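Local structure of SWD1-like protein (Myceliophthora thermophila, 6E29) at residues A190-T193 with L197-I200; T219-T224 with R228-N233; I239-V244 with E284-S289; L296-R301 with I320-H325. The protein probably acts as a core subunit of the COMPASS histone H3K4 methyltransferase complex, with this WD-repeat beta-propeller domain as a protein-binding part. One frame throughout, in Å; residues are numbered along the deposited sequence.

Interaction 1 (A190-T193 with L197-I200); sequences AGTT and LNII
A190 and N198 face each other across a beta hairpin as an antiparallel hydrogen-bonded pair. N198 N gives a bond of 2.8 Å to A190 O, and A190 N returns one of 2.9 Å to N198 O. Both donors lie in the plane of the carbonyl they meet. Their side chains leave on the same face of the sheet, with A190 CB 4.4 Å from N198 CB. I200 is on that face too, and its CD1 comes to 4.4 Å from A190 CB. The alanine methyl thus packs against the CB of N198 and the end of I200.

L197 points to the other face, where it is paired with G191. Its CG stands anti to the backbone N (chi1 -165°), beside the carbonyl carbon. This turn swings CD2 back over the partner strand, to 3.3 Å from A190 O. The methyl covers a carbonyl that already accepts from N198.

T192 and N198 cross at about a right angle. T192 CG2 lies 3.7 Å from N198 ND2, a plain packing contact. T192 OG1 is turned the other way, toward the hairpin turn, and is bonded to K194 N and R196 N. The amide of N198 is held at both ends: OD1 pairs with S210 OG and ND2 with S150 O.

The contact joins the two middle strands of a four-stranded propeller blade. Strand 176-181 flanks A190 on the inner side of the blade, and strand 207-212 flanks N198, I199 and I200 on the outer side.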
loop_
_atom_site.group_PDB
_atom_site.type_symbol
_atom_site.label_atom_id
_atom_site.label_comp_id
_atom_site.label_asym_id
_atom_site.label_seq_id
_atom_site.Cartn_x
_atom_site.Cartn_y
_atom_site.Cartn_z
ATOM N N ALA B 190 2.541 -6.593 -8.056
ATOM C CA ALA B 190 2.116 -7.294 -6.858
ATOM C C ALA B 190 3.309 -7.952 -6.178
ATOM O O ALA B 190 4.278 -8.365 -6.833
ATOM C CB ALA B 190 1.058 -8.354 -7.186
ATOM N N GLY B 191 3.234 -7.997 -4.864
ATOM C CA GLY B 191 4.244 -8.667 -4.060
ATOM C C GLY B 191 3.692 -9.917 -3.415
ATOM O O GLY B 191 2.491 -10.023 -3.131
ATOM N N THR B 192 4.593 -10.869 -3.120
ATOM C CA THR B 192 4.163 -12.154 -2.621
ATOM C C THR B 192 4.904 -12.549 -1.357
ATOM O O THR B 192 5.896 -11.921 -0.940
ATOM C CB THR B 192 4.383 -13.278 -3.647
ATOM O OG1 THR B 192 5.793 -13.567 -3.727
ATOM C CG2 THR B 192 3.799 -12.902 -5.031
ATOM N N THR B 193 4.404 -13.630 -0.762
ATOM C CA THR B 193 4.999 -14.248 0.416
ATOM C C THR B 193 6.378 -14.828 0.134
ATOM O O THR B 193 7.097 -15.181 1.075
ATOM C CB THR B 193 4.074 -15.375 0.914
ATOM O OG1 THR B 193 3.688 -16.180 -0.222
ATOM C CG2 THR B 193 2.842 -14.805 1.542
ATOM N N LEU B 197 8.257 -9.919 -7.002
ATOM C CA LEU B 197 7.457 -8.847 -7.605
ATOM C C LEU B 197 6.919 -9.370 -8.942
ATOM O O LEU B 197 7.699 -9.732 -9.826
ATOM C CB LEU B 197 8.313 -7.589 -7.777
ATOM C CG LEU B 197 7.663 -6.209 -8.060
ATOM C CD1 LEU B 197 7.189 -6.109 -9.489
ATOM C CD2 LEU B 197 6.498 -5.961 -7.104
ATOM N N ASN B 198 5.589 -9.461 -9.055
ATOM C CA ASN B 198 4.880 -9.868 -10.264
ATOM C C ASN B 198 4.396 -8.629 -10.985
ATOM O O ASN B 198 3.857 -7.734 -10.342
ATOM C CB ASN B 198 3.611 -10.681 -9.941
ATOM C CG ASN B 198 3.918 -12.020 -9.359
ATOM O OD1 ASN B 198 5.008 -12.517 -9.566
ATOM N ND2 ASN B 198 2.957 -12.611 -8.647
ATOM N N ILE B 199 4.522 -8.615 -12.308
ATOM C CA ILE B 199 3.890 -7.590 -13.132
ATOM C C ILE B 199 2.765 -8.289 -13.865
ATOM O O ILE B 199 2.999 -9.310 -14.521
ATOM C CB ILE B 199 4.860 -6.949 -14.138
ATOM C CG1 ILE B 199 6.058 -6.328 -13.429
ATOM C CG2 ILE B 199 4.140 -5.822 -14.917
ATOM C CD1 ILE B 199 7.067 -5.649 -14.365
ATOM N N ILE B 200 1.548 -7.784 -13.702
ATOM C CA ILE B 200 0.326 -8.394 -14.228
ATOM C C ILE B 200 -0.277 -7.442 -15.243
ATOM O O ILE B 200 -0.487 -6.264 -14.935
ATOM C CB ILE B 200 -0.683 -8.679 -13.091
ATOM C CG1 ILE B 200 -0.035 -9.557 -12.031
ATOM C CG2 ILE B 200 -2.021 -9.376 -13.602
ATOM C CD1 ILE B 200 -0.922 -9.770 -10.792
#

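Interaction 2 (T219-T224 with R228-N233); sequences TTLRLT and RELLVN
This beta hairpin joins the two inner strands of a propeller blade, 218-223 and 229-234, and it carries a classic beta bulge where T219 and T220 both face N233. N233 O takes a bond of 2.8 Å from T219 N and a weak one from T220 N. In return N233 N binds T220 O. A water bridges the three side chains: it accepts from N233 ND2 and also meets T219 OG1 and T220 OG1. N233 ND2 has a further partner in W274 O.

R222 and L231 form the next hydrogen-bonded pair; L231 N reaches R222 O at 2.9 Å. R222 leads its guanidinium off the hairpin to a salt bridge with E321. On the opposite face L221 and V232 lie side by side and point the same way, with L221 CD2 at 3.7 Å from V232 CG2. L223 CD2 touches L230 CB at 4.0 Å.

The turn end is tied by a side-chain bond. T224 OG1 sits between its own backbone N and carbonyl carbon (chi1 54°), turned to E229. It donates to E229 OE1 at 2.8 Å and meets that oxygen nearly along its C-O axis. T224 N also binds E229 O, at 3.0 Å. A valine here would remove the hydroxyl, and E229 OE1 would probably lose its mate and the carboxylate be freer to turn.

Tightly turned antiparallel hairpins of this kind, set edge-on to the central channel, build the inner half of a WD40 propeller blade.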
loop_
_atom_site.group_PDB
_atom_site.type_symbol
_atom_site.label_atom_id
_atom_site.label_comp_id
_atom_site.label_asym_id
_atom_site.label_seq_id
_atom_site.Cartn_x
_atom_site.Cartn_y
_atom_site.Cartn_z
ATOM N N THR B 219 5.584 -6.712 2.156
ATOM C CA THR B 219 4.464 -6.167 2.928
ATOM C C THR B 219 3.902 -4.860 2.389
ATOM O O THR B 219 2.711 -4.589 2.575
ATOM C CB THR B 219 4.849 -5.983 4.410
ATOM O OG1 THR B 219 6.077 -5.271 4.510
ATOM C CG2 THR B 219 5.011 -7.342 5.067
ATOM N N THR B 220 4.687 -4.085 1.678
ATOM C CA THR B 220 4.229 -2.818 1.146
ATOM C C THR B 220 4.843 -2.589 -0.211
ATOM O O THR B 220 6.044 -2.812 -0.404
ATOM C CB THR B 220 4.637 -1.630 2.057
ATOM O OG1 THR B 220 3.838 -1.657 3.231
ATOM C CG2 THR B 220 4.486 -0.283 1.327
ATOM N N LEU B 221 4.009 -2.103 -1.131
ATOM C CA LEU B 221 4.447 -1.529 -2.398
ATOM C C LEU B 221 3.867 -0.120 -2.552
ATOM O O LEU B 221 2.674 0.095 -2.277
ATOM C CB LEU B 221 3.958 -2.348 -3.562
ATOM C CG LEU B 221 4.458 -3.781 -3.655
ATOM C CD1 LEU B 221 3.718 -4.496 -4.799
ATOM C CD2 LEU B 221 5.955 -3.762 -3.851
ATOM N N ARG B 222 4.684 0.809 -3.052
ATOM C CA ARG B 222 4.202 2.173 -3.326
ATOM C C ARG B 222 4.951 2.756 -4.515
ATOM O O ARG B 222 6.159 2.561 -4.658
ATOM C CB ARG B 222 4.420 3.054 -2.056
ATOM C CG ARG B 222 3.826 4.426 -2.138
ATOM C CD ARG B 222 2.299 4.400 -2.344
ATOM N NE ARG B 222 1.516 3.738 -1.283
ATOM C CZ ARG B 222 1.055 4.348 -0.182
ATOM N NH1 ARG B 222 1.356 5.638 0.078
ATOM N NH2 ARG B 222 0.321 3.660 0.692
ATOM N N LEU B 223 4.238 3.437 -5.385
ATOM C CA LEU B 223 4.852 4.084 -6.528
ATOM C C LEU B 223 5.001 5.570 -6.252
ATOM O O LEU B 223 4.241 6.134 -5.468
ATOM C CB LEU B 223 3.969 3.896 -7.773
ATOM C CG LEU B 223 4.131 2.540 -8.409
ATOM C CD1 LEU B 223 3.043 2.350 -9.463
ATOM C CD2 LEU B 223 5.536 2.446 -8.990
ATOM N N THR B 224 5.982 6.197 -6.911
ATOM C CA THR B 224 6.025 7.656 -6.974
ATOM C C THR B 224 4.886 8.178 -7.854
ATOM O O THR B 224 4.252 7.445 -8.607
ATOM C CB THR B 224 7.358 8.177 -7.528
ATOM O OG1 THR B 224 7.665 7.594 -8.806
ATOM C CG2 THR B 224 8.501 7.894 -6.553
ATOM N N ARG B 228 7.449 6.122 -11.873
ATOM C CA ARG B 228 8.721 5.654 -12.436
ATOM C C ARG B 228 9.582 4.922 -11.418
ATOM O O ARG B 228 10.545 4.243 -11.822
ATOM C CB ARG B 228 9.587 6.795 -13.000
ATOM C CG ARG B 228 9.041 7.675 -14.146
ATOM C CD ARG B 228 9.071 7.115 -15.575
ATOM N NE ARG B 228 10.403 6.769 -16.142
ATOM C CZ ARG B 228 11.049 7.438 -17.101
ATOM N NH1 ARG B 228 10.525 8.522 -17.660
ATOM N NH2 ARG B 228 12.232 7.008 -17.524
ATOM N N GLU B 229 9.289 5.074 -10.130
ATOM C CA GLU B 229 10.061 4.408 -9.087
ATOM C C GLU B 229 9.132 3.711 -8.102
ATOM O O GLU B 229 8.056 4.220 -7.771
ATOM C CB GLU B 229 10.956 5.389 -8.336
ATOM C CG GLU B 229 11.995 6.104 -9.224
ATOM C CD GLU B 229 11.492 7.437 -9.800
ATOM O OE1 GLU B 229 10.384 7.906 -9.437
ATOM O OE2 GLU B 229 12.231 8.036 -10.611
ATOM N N LEU B 230 9.574 2.548 -7.635
ATOM C CA LEU B 230 8.800 1.659 -6.788
ATOM C C LEU B 230 9.567 1.474 -5.474
ATOM O O LEU B 230 10.760 1.166 -5.483
ATOM C CB LEU B 230 8.613 0.308 -7.463
ATOM C CG LEU B 230 8.004 -0.838 -6.672
ATOM C CD1 LEU B 230 6.497 -0.612 -6.467
ATOM C CD2 LEU B 230 8.315 -2.140 -7.449
ATOM N N LEU B 231 8.861 1.594 -4.377
ATOM C CA LEU B 231 9.370 1.372 -3.034
ATOM C C LEU B 231 8.771 0.087 -2.504
ATOM O O LEU B 231 7.565 -0.145 -2.619
ATOM C CB LEU B 231 8.964 2.577 -2.155
ATOM C CG LEU B 231 9.182 2.559 -0.649
ATOM C CD1 LEU B 231 10.670 2.511 -0.416
ATOM C CD2 LEU B 231 8.574 3.894 -0.090
ATOM N N VAL B 232 9.611 -0.742 -1.905
ATOM C CA VAL B 232 9.229 -2.089 -1.508
ATOM C C VAL B 232 9.692 -2.324 -0.069
ATOM O O VAL B 232 10.858 -2.135 0.228
ATOM C CB VAL B 232 9.858 -3.167 -2.394
ATOM C CG1 VAL B 232 9.367 -4.563 -1.909
ATOM C CG2 VAL B 232 9.542 -2.943 -3.885
ATOM N N ASN B 233 8.775 -2.676 0.822
ATOM C CA ASN B 233 9.157 -3.114 2.162
ATOM C C ASN B 233 8.945 -4.617 2.227
ATOM O O ASN B 233 7.883 -5.114 1.822
ATOM C CB ASN B 233 8.346 -2.438 3.270
ATOM C CG ASN B 233 8.917 -2.729 4.667
ATOM O OD1 ASN B 233 10.122 -2.965 4.816
ATOM N ND2 ASN B 233 8.062 -2.734 5.670
HETATM O O HOH W 1 5.168 -2.471 5.174
#

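Interaction 3 (I239-V244 with E284-S289); sequences IRTFIV and EYVAAS
The end of I239 meets the A288 methyl: I239 CD1 presses on A288 CB at 3.6 Å. The CG1 branch stands anti to the carbonyl carbon (chi1 -58°) and continues extended to CD1, which carries the methyl across the gap. The other branch of I239, CG2, is anti to the backbone N and comes to 4.3 Å from V286 CG1, a looser contact.

T241 and V286 reach toward each other tip to tip. T241 CG2 and V286 CG2 meet at 4.1 Å. The threonine offers its methyl here, while its OG1 is bonded within its own sheet to E262 OE2 and H263 N. V286 therefore touches both partners, one with each methyl.

The two strands run nearly antiparallel, at 153°, but their axes come no closer than 9.8 Å. That is face packing rather than strand pairing, and the contact is wholly apolar. L231 and V277 help fill the layer: L231 lies against I239, T241 and V286, and V277 against I239 and A288. W299 closes on I239 and A288.

Strands 239-243 and 285-290 belong to successive blades, and such apolar layers between blade faces are typical of the beta-propeller fold.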
loop_
_atom_site.group_PDB
_atom_site.type_symbol
_atom_site.label_atom_id
_atom_site.label_comp_id
_atom_site.label_asym_id
_atom_site.label_seq_id
_atom_site.Cartn_x
_atom_site.Cartn_y
_atom_site.Cartn_z
ATOM N N ILE B 239 14.829 -2.163 2.943
ATOM C CA ILE B 239 13.924 -1.374 2.118
ATOM C C ILE B 239 14.601 -1.165 0.772
ATOM O O ILE B 239 15.831 -0.999 0.701
ATOM C CB ILE B 239 13.576 -0.038 2.798
ATOM C CG1 ILE B 239 12.946 -0.287 4.160
ATOM C CG2 ILE B 239 12.566 0.755 1.904
ATOM C CD1 ILE B 239 12.921 1.010 5.105
ATOM N N ARG B 240 13.817 -1.236 -0.309
ATOM C CA ARG B 240 14.395 -1.174 -1.649
ATOM C C ARG B 240 13.575 -0.259 -2.524
ATOM O O ARG B 240 12.343 -0.263 -2.426
ATOM C CB ARG B 240 14.396 -2.542 -2.329
ATOM C CG ARG B 240 15.321 -3.535 -1.543
ATOM C CD ARG B 240 15.149 -4.938 -2.126
ATOM N NE ARG B 240 16.005 -5.956 -1.504
ATOM C CZ ARG B 240 15.677 -6.687 -0.448
ATOM N NH1 ARG B 240 14.494 -6.534 0.167
ATOM N NH2 ARG B 240 16.550 -7.593 0.006
ATOM N N THR B 241 14.260 0.483 -3.386
ATOM C CA THR B 241 13.623 1.215 -4.468
ATOM C C THR B 241 14.077 0.621 -5.789
ATOM O O THR B 241 15.216 0.157 -5.925
ATOM C CB THR B 241 13.943 2.693 -4.419
ATOM O OG1 THR B 241 15.372 2.885 -4.344
ATOM C CG2 THR B 241 13.242 3.320 -3.171
ATOM N N PHE B 242 13.177 0.626 -6.754
ATOM C CA PHE B 242 13.470 0.103 -8.080
ATOM C C PHE B 242 13.004 1.078 -9.137
ATOM O O PHE B 242 12.034 1.818 -8.936
ATOM C CB PHE B 242 12.778 -1.216 -8.373
ATOM C CG PHE B 242 13.138 -2.307 -7.454
ATOM C CD1 PHE B 242 14.038 -3.302 -7.837
ATOM C CD2 PHE B 242 12.530 -2.365 -6.201
ATOM C CE1 PHE B 242 14.368 -4.310 -6.933
ATOM C CE2 PHE B 242 12.847 -3.336 -5.321
ATOM C CZ PHE B 242 13.771 -4.341 -5.699
ATOM N N ILE B 243 13.672 0.998 -10.297
ATOM C CA ILE B 243 13.337 1.793 -11.483
ATOM C C ILE B 243 12.304 1.022 -12.291
ATOM O O ILE B 243 12.587 -0.079 -12.747
ATOM C CB ILE B 243 14.588 2.059 -12.332
ATOM C CG1 ILE B 243 15.706 2.632 -11.451
ATOM C CG2 ILE B 243 14.252 2.999 -13.462
ATOM C CD1 ILE B 243 15.273 3.863 -10.661
ATOM N N VAL B 244 11.120 1.586 -12.470
ATOM C CA VAL B 244 10.021 0.794 -13.056
ATOM C C VAL B 244 10.189 0.758 -14.543
ATOM O O VAL B 244 10.550 1.784 -15.154
ATOM C CB VAL B 244 8.668 1.396 -12.640
ATOM C CG1 VAL B 244 7.545 0.849 -13.494
ATOM C CG2 VAL B 244 8.359 1.146 -11.146
ATOM N N GLU B 284 11.777 12.490 -3.351
ATOM C CA GLU B 284 13.136 12.725 -2.873
ATOM C C GLU B 284 13.491 11.848 -1.678
ATOM O O GLU B 284 14.638 11.404 -1.550
ATOM C CB GLU B 284 13.300 14.168 -2.463
ATOM C CG GLU B 284 14.772 14.451 -2.085
ATOM C CD GLU B 284 15.068 15.887 -1.742
ATOM O OE1 GLU B 284 14.146 16.736 -1.534
ATOM O OE2 GLU B 284 16.279 16.182 -1.682
ATOM N N TYR B 285 12.568 11.687 -0.734
ATOM C CA TYR B 285 12.881 11.008 0.522
ATOM C C TYR B 285 12.086 9.720 0.635
ATOM O O TYR B 285 10.956 9.614 0.155
ATOM C CB TYR B 285 12.536 11.859 1.749
ATOM C CG TYR B 285 13.253 13.166 1.775
ATOM C CD1 TYR B 285 14.627 13.218 1.926
ATOM C CD2 TYR B 285 12.560 14.343 1.625
ATOM C CE1 TYR B 285 15.319 14.479 1.949
ATOM C CE2 TYR B 285 13.209 15.569 1.638
ATOM C CZ TYR B 285 14.589 15.635 1.797
ATOM O OH TYR B 285 15.232 16.859 1.797
ATOM N N VAL B 286 12.681 8.747 1.329
ATOM C CA VAL B 286 11.981 7.549 1.801
ATOM C C VAL B 286 11.977 7.607 3.331
ATOM O O VAL B 286 13.032 7.762 3.940
ATOM C CB VAL B 286 12.690 6.257 1.318
ATOM C CG1 VAL B 286 12.060 5.030 1.977
ATOM C CG2 VAL B 286 12.595 6.142 -0.251
ATOM N N ALA B 287 10.803 7.435 3.942
ATOM C CA ALA B 287 10.694 7.356 5.398
ATOM C C ALA B 287 10.225 5.960 5.787
ATOM O O ALA B 287 9.545 5.275 5.000
ATOM C CB ALA B 287 9.717 8.389 5.958
ATOM N N ALA B 288 10.583 5.546 6.999
ATOM C CA ALA B 288 10.075 4.292 7.544
ATOM C C ALA B 288 9.903 4.415 9.051
ATOM O O ALA B 288 10.735 5.031 9.729
ATOM C CB ALA B 288 11.040 3.135 7.255
ATOM N N SER B 289 8.919 3.703 9.575
ATOM C CA SER B 289 8.807 3.400 10.999
ATOM C C SER B 289 9.459 2.054 11.305
ATOM O O SER B 289 9.617 1.200 10.432
ATOM C CB SER B 289 7.347 3.346 11.428
ATOM O OG SER B 289 6.646 2.432 10.584
#

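Interaction 4 (L296-R301 with I320-H325); sequences LYIWER and IEWHPH
I298 holds CG1 anti to the carbonyl carbon (chi1 -55°), which leaves CG2 anti to the backbone N. CG1 runs on to CD1 fully extended, and both methyls, CG2 and CD1, come to the rim of the six-membered ring of W322. The indole is brought there by chi1 -67°, which puts its CG anti to the carbonyl carbon. I298 CG2 approaches the ring edge, near its plane, at 4.1 Å from W322 CZ2. I298 CD1 meets W322 CH2 at the same distance of 4.1 Å. The two side chains cross at a slant.

These residues lie on neighbouring blades of the WD40 propeller. Strand 296-300 is the third strand of one blade. Strand 317-322 is the inner strand of the blade completed by strand 19-23 from the N-terminal end, the closure that seals the ring.

L296 and I320 make a second apolar contact, two residues earlier on each strand. They slide past each other in opposite directions, with L296 CD2 at 3.9 Å from I320 CG2. Between the two strands A287 lies against both I320 and W322, and L329 packs on I298 and W322.

Past W322 the chain turns. H325 N binds H323 ND1 at 3.1 Å, tilted 35° out of the imidazole plane, while P324 CD rests over one face of that ring, toward its rim.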
loop_
_atom_site.group_PDB
_atom_site.type_symbol
_atom_site.label_atom_id
_atom_site.label_comp_id
_atom_site.label_asym_id
_atom_site.label_seq_id
_atom_site.Cartn_x
_atom_site.Cartn_y
_atom_site.Cartn_z
ATOM N N LEU B 296 11.552 7.155 13.736
ATOM C CA LEU B 296 11.305 7.157 12.301
ATOM C C LEU B 296 12.613 7.488 11.606
ATOM O O LEU B 296 13.375 8.336 12.085
ATOM C CB LEU B 296 10.249 8.201 11.903
ATOM C CG LEU B 296 8.851 8.086 12.510
ATOM C CD1 LEU B 296 8.041 9.277 12.026
ATOM C CD2 LEU B 296 8.149 6.782 12.052
ATOM N N TYR B 297 12.875 6.832 10.478
ATOM C CA TYR B 297 14.101 7.050 9.734
ATOM C C TYR B 297 13.725 7.695 8.416
ATOM O O TYR B 297 12.740 7.285 7.804
ATOM C CB TYR B 297 14.840 5.729 9.471
ATOM C CG TYR B 297 15.481 5.204 10.770
ATOM C CD1 TYR B 297 14.696 4.637 11.772
ATOM C CD2 TYR B 297 16.857 5.277 10.976
ATOM C CE1 TYR B 297 15.267 4.168 12.953
ATOM C CE2 TYR B 297 17.439 4.795 12.157
ATOM C CZ TYR B 297 16.626 4.251 13.138
ATOM O OH TYR B 297 17.175 3.772 14.311
ATOM N N ILE B 298 14.543 8.654 7.957
ATOM C CA ILE B 298 14.339 9.281 6.643
ATOM C C ILE B 298 15.650 9.206 5.859
ATOM O O ILE B 298 16.690 9.674 6.335
ATOM C CB ILE B 298 13.868 10.735 6.778
ATOM C CG1 ILE B 298 12.602 10.806 7.667
ATOM C CG2 ILE B 298 13.579 11.319 5.421
ATOM C CD1 ILE B 298 12.124 12.293 7.899
ATOM N N TRP B 299 15.607 8.578 4.686
ATOM C CA TRP B 299 16.733 8.544 3.753
ATOM C C TRP B 299 16.421 9.392 2.517
ATOM O O TRP B 299 15.251 9.628 2.178
ATOM C CB TRP B 299 17.028 7.121 3.299
ATOM C CG TRP B 299 17.387 6.160 4.355
ATOM C CD1 TRP B 299 18.671 5.803 4.753
ATOM C CD2 TRP B 299 16.487 5.328 5.106
ATOM N NE1 TRP B 299 18.603 4.840 5.715
ATOM C CE2 TRP B 299 17.285 4.520 5.955
ATOM C CE3 TRP B 299 15.084 5.181 5.140
ATOM C CZ2 TRP B 299 16.728 3.600 6.859
ATOM C CZ3 TRP B 299 14.529 4.254 6.021
ATOM C CH2 TRP B 299 15.352 3.466 6.866
ATOM N N GLU B 300 17.468 9.772 1.797
ATOM C CA GLU B 300 17.290 10.508 0.552
ATOM C C GLU B 300 17.705 9.620 -0.615
ATOM O O GLU B 300 18.697 8.896 -0.532
ATOM C CB GLU B 300 18.093 11.827 0.562
ATOM C CG GLU B 300 19.545 11.667 0.945
ATOM C CD GLU B 300 20.392 11.309 -0.265
ATOM O OE1 GLU B 300 20.003 11.741 -1.391
ATOM O OE2 GLU B 300 21.392 10.571 -0.085
ATOM N N ARG B 301 16.940 9.668 -1.694
ATOM C CA ARG B 301 17.123 8.769 -2.840
ATOM C C ARG B 301 18.130 9.278 -3.840
ATOM O O ARG B 301 18.481 8.545 -4.771
ATOM C CB ARG B 301 15.823 8.604 -3.596
ATOM C CG ARG B 301 14.863 7.709 -2.956
ATOM C CD ARG B 301 13.712 7.449 -3.901
ATOM N NE ARG B 301 14.145 7.225 -5.278
ATOM C CZ ARG B 301 13.817 7.986 -6.315
ATOM N NH1 ARG B 301 13.021 9.048 -6.146
ATOM N NH2 ARG B 301 14.303 7.696 -7.524
ATOM N N ILE B 320 2.813 5.305 8.073
ATOM C CA ILE B 320 3.243 6.694 7.893
ATOM C C ILE B 320 2.863 7.139 6.488
ATOM O O ILE B 320 2.748 6.327 5.574
ATOM C CB ILE B 320 4.768 6.869 8.141
ATOM C CG1 ILE B 320 5.531 6.025 7.121
ATOM C CG2 ILE B 320 5.118 6.442 9.615
ATOM C CD1 ILE B 320 7.003 6.154 7.250
ATOM N N GLU B 321 2.715 8.444 6.303
ATOM C CA GLU B 321 2.319 8.978 5.000
ATOM C C GLU B 321 2.846 10.389 4.881
ATOM O O GLU B 321 2.724 11.168 5.834
ATOM C CB GLU B 321 0.800 9.048 4.834
ATOM C CG GLU B 321 0.176 7.708 4.644
ATOM C CD GLU B 321 0.619 7.067 3.337
ATOM O OE1 GLU B 321 0.711 7.772 2.294
ATOM O OE2 GLU B 321 0.900 5.860 3.378
ATOM N N TRP B 322 3.434 10.729 3.742
ATOM C CA TRP B 322 3.812 12.113 3.495
ATOM C C TRP B 322 2.679 12.899 2.836
ATOM O O TRP B 322 1.918 12.349 2.022
ATOM C CB TRP B 322 5.004 12.176 2.541
ATOM C CG TRP B 322 6.322 11.641 3.063
ATOM C CD1 TRP B 322 6.750 10.332 3.050
ATOM C CD2 TRP B 322 7.409 12.414 3.584
ATOM N NE1 TRP B 322 8.049 10.255 3.526
ATOM C CE2 TRP B 322 8.473 11.519 3.837
ATOM C CE3 TRP B 322 7.600 13.777 3.832
ATOM C CZ2 TRP B 322 9.683 11.942 4.354
ATOM C CZ3 TRP B 322 8.810 14.189 4.350
ATOM C CH2 TRP B 322 9.826 13.280 4.596
ATOM N N HIS B 323 2.669 14.212 3.082
ATOM C CA HIS B 323 1.741 15.112 2.375
ATOM C C HIS B 323 2.098 15.168 0.874
ATOM O O HIS B 323 3.276 15.072 0.509
ATOM C CB HIS B 323 1.835 16.501 3.017
ATOM C CG HIS B 323 0.772 17.446 2.561
ATOM N ND1 HIS B 323 0.944 18.294 1.487
ATOM C CD2 HIS B 323 -0.483 17.667 3.029
ATOM C CE1 HIS B 323 -0.162 19.016 1.325
ATOM N NE2 HIS B 323 -1.043 18.641 2.234
ATOM N N PRO B 324 1.106 15.293 -0.029
ATOM C CA PRO B 324 1.428 15.237 -1.475
ATOM C C PRO B 324 2.093 16.479 -2.033
ATOM O O PRO B 324 2.486 16.466 -3.226
ATOM C CB PRO B 324 0.051 15.049 -2.153
ATOM C CG PRO B 324 -0.941 15.654 -1.119
ATOM C CD PRO B 324 -0.343 15.271 0.224
ATOM N N HIS B 325 2.186 17.573 -1.266
ATOM C CA HIS B 325 2.744 18.807 -1.816
ATOM C C HIS B 325 3.806 19.404 -0.902
ATOM O O HIS B 325 4.710 20.101 -1.375
ATOM C CB HIS B 325 1.662 19.867 -2.090
ATOM C CG HIS B 325 0.751 19.470 -3.211
ATOM N ND1 HIS B 325 1.170 19.486 -4.526
ATOM C CD2 HIS B 325 -0.517 18.980 -3.218
ATOM C CE1 HIS B 325 0.190 19.044 -5.303
ATOM N NE2 HIS B 325 -0.839 18.714 -4.535
#

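Overall arrangement
The four contacts follow one another along the chain in series; none nests in or crosses another. Interaction 1 closes a short hairpin in one blade, and interaction 2 closes the next hairpin in the blade that follows. They touch through L221 and L197, so two blades meet there. Interaction 3 spans 39 residues, including strands 261-265 and 274-279, and ties that second blade to its successor. It shares a sheet with interaction 2, since strands 229-234 and 239-243 are neighbours. Interaction 4 then joins the successor to the closing blade. Strands 285-290 and 296-300 pair side by side, linking interactions 3 and 4, whose centres lie about 9 Å apart.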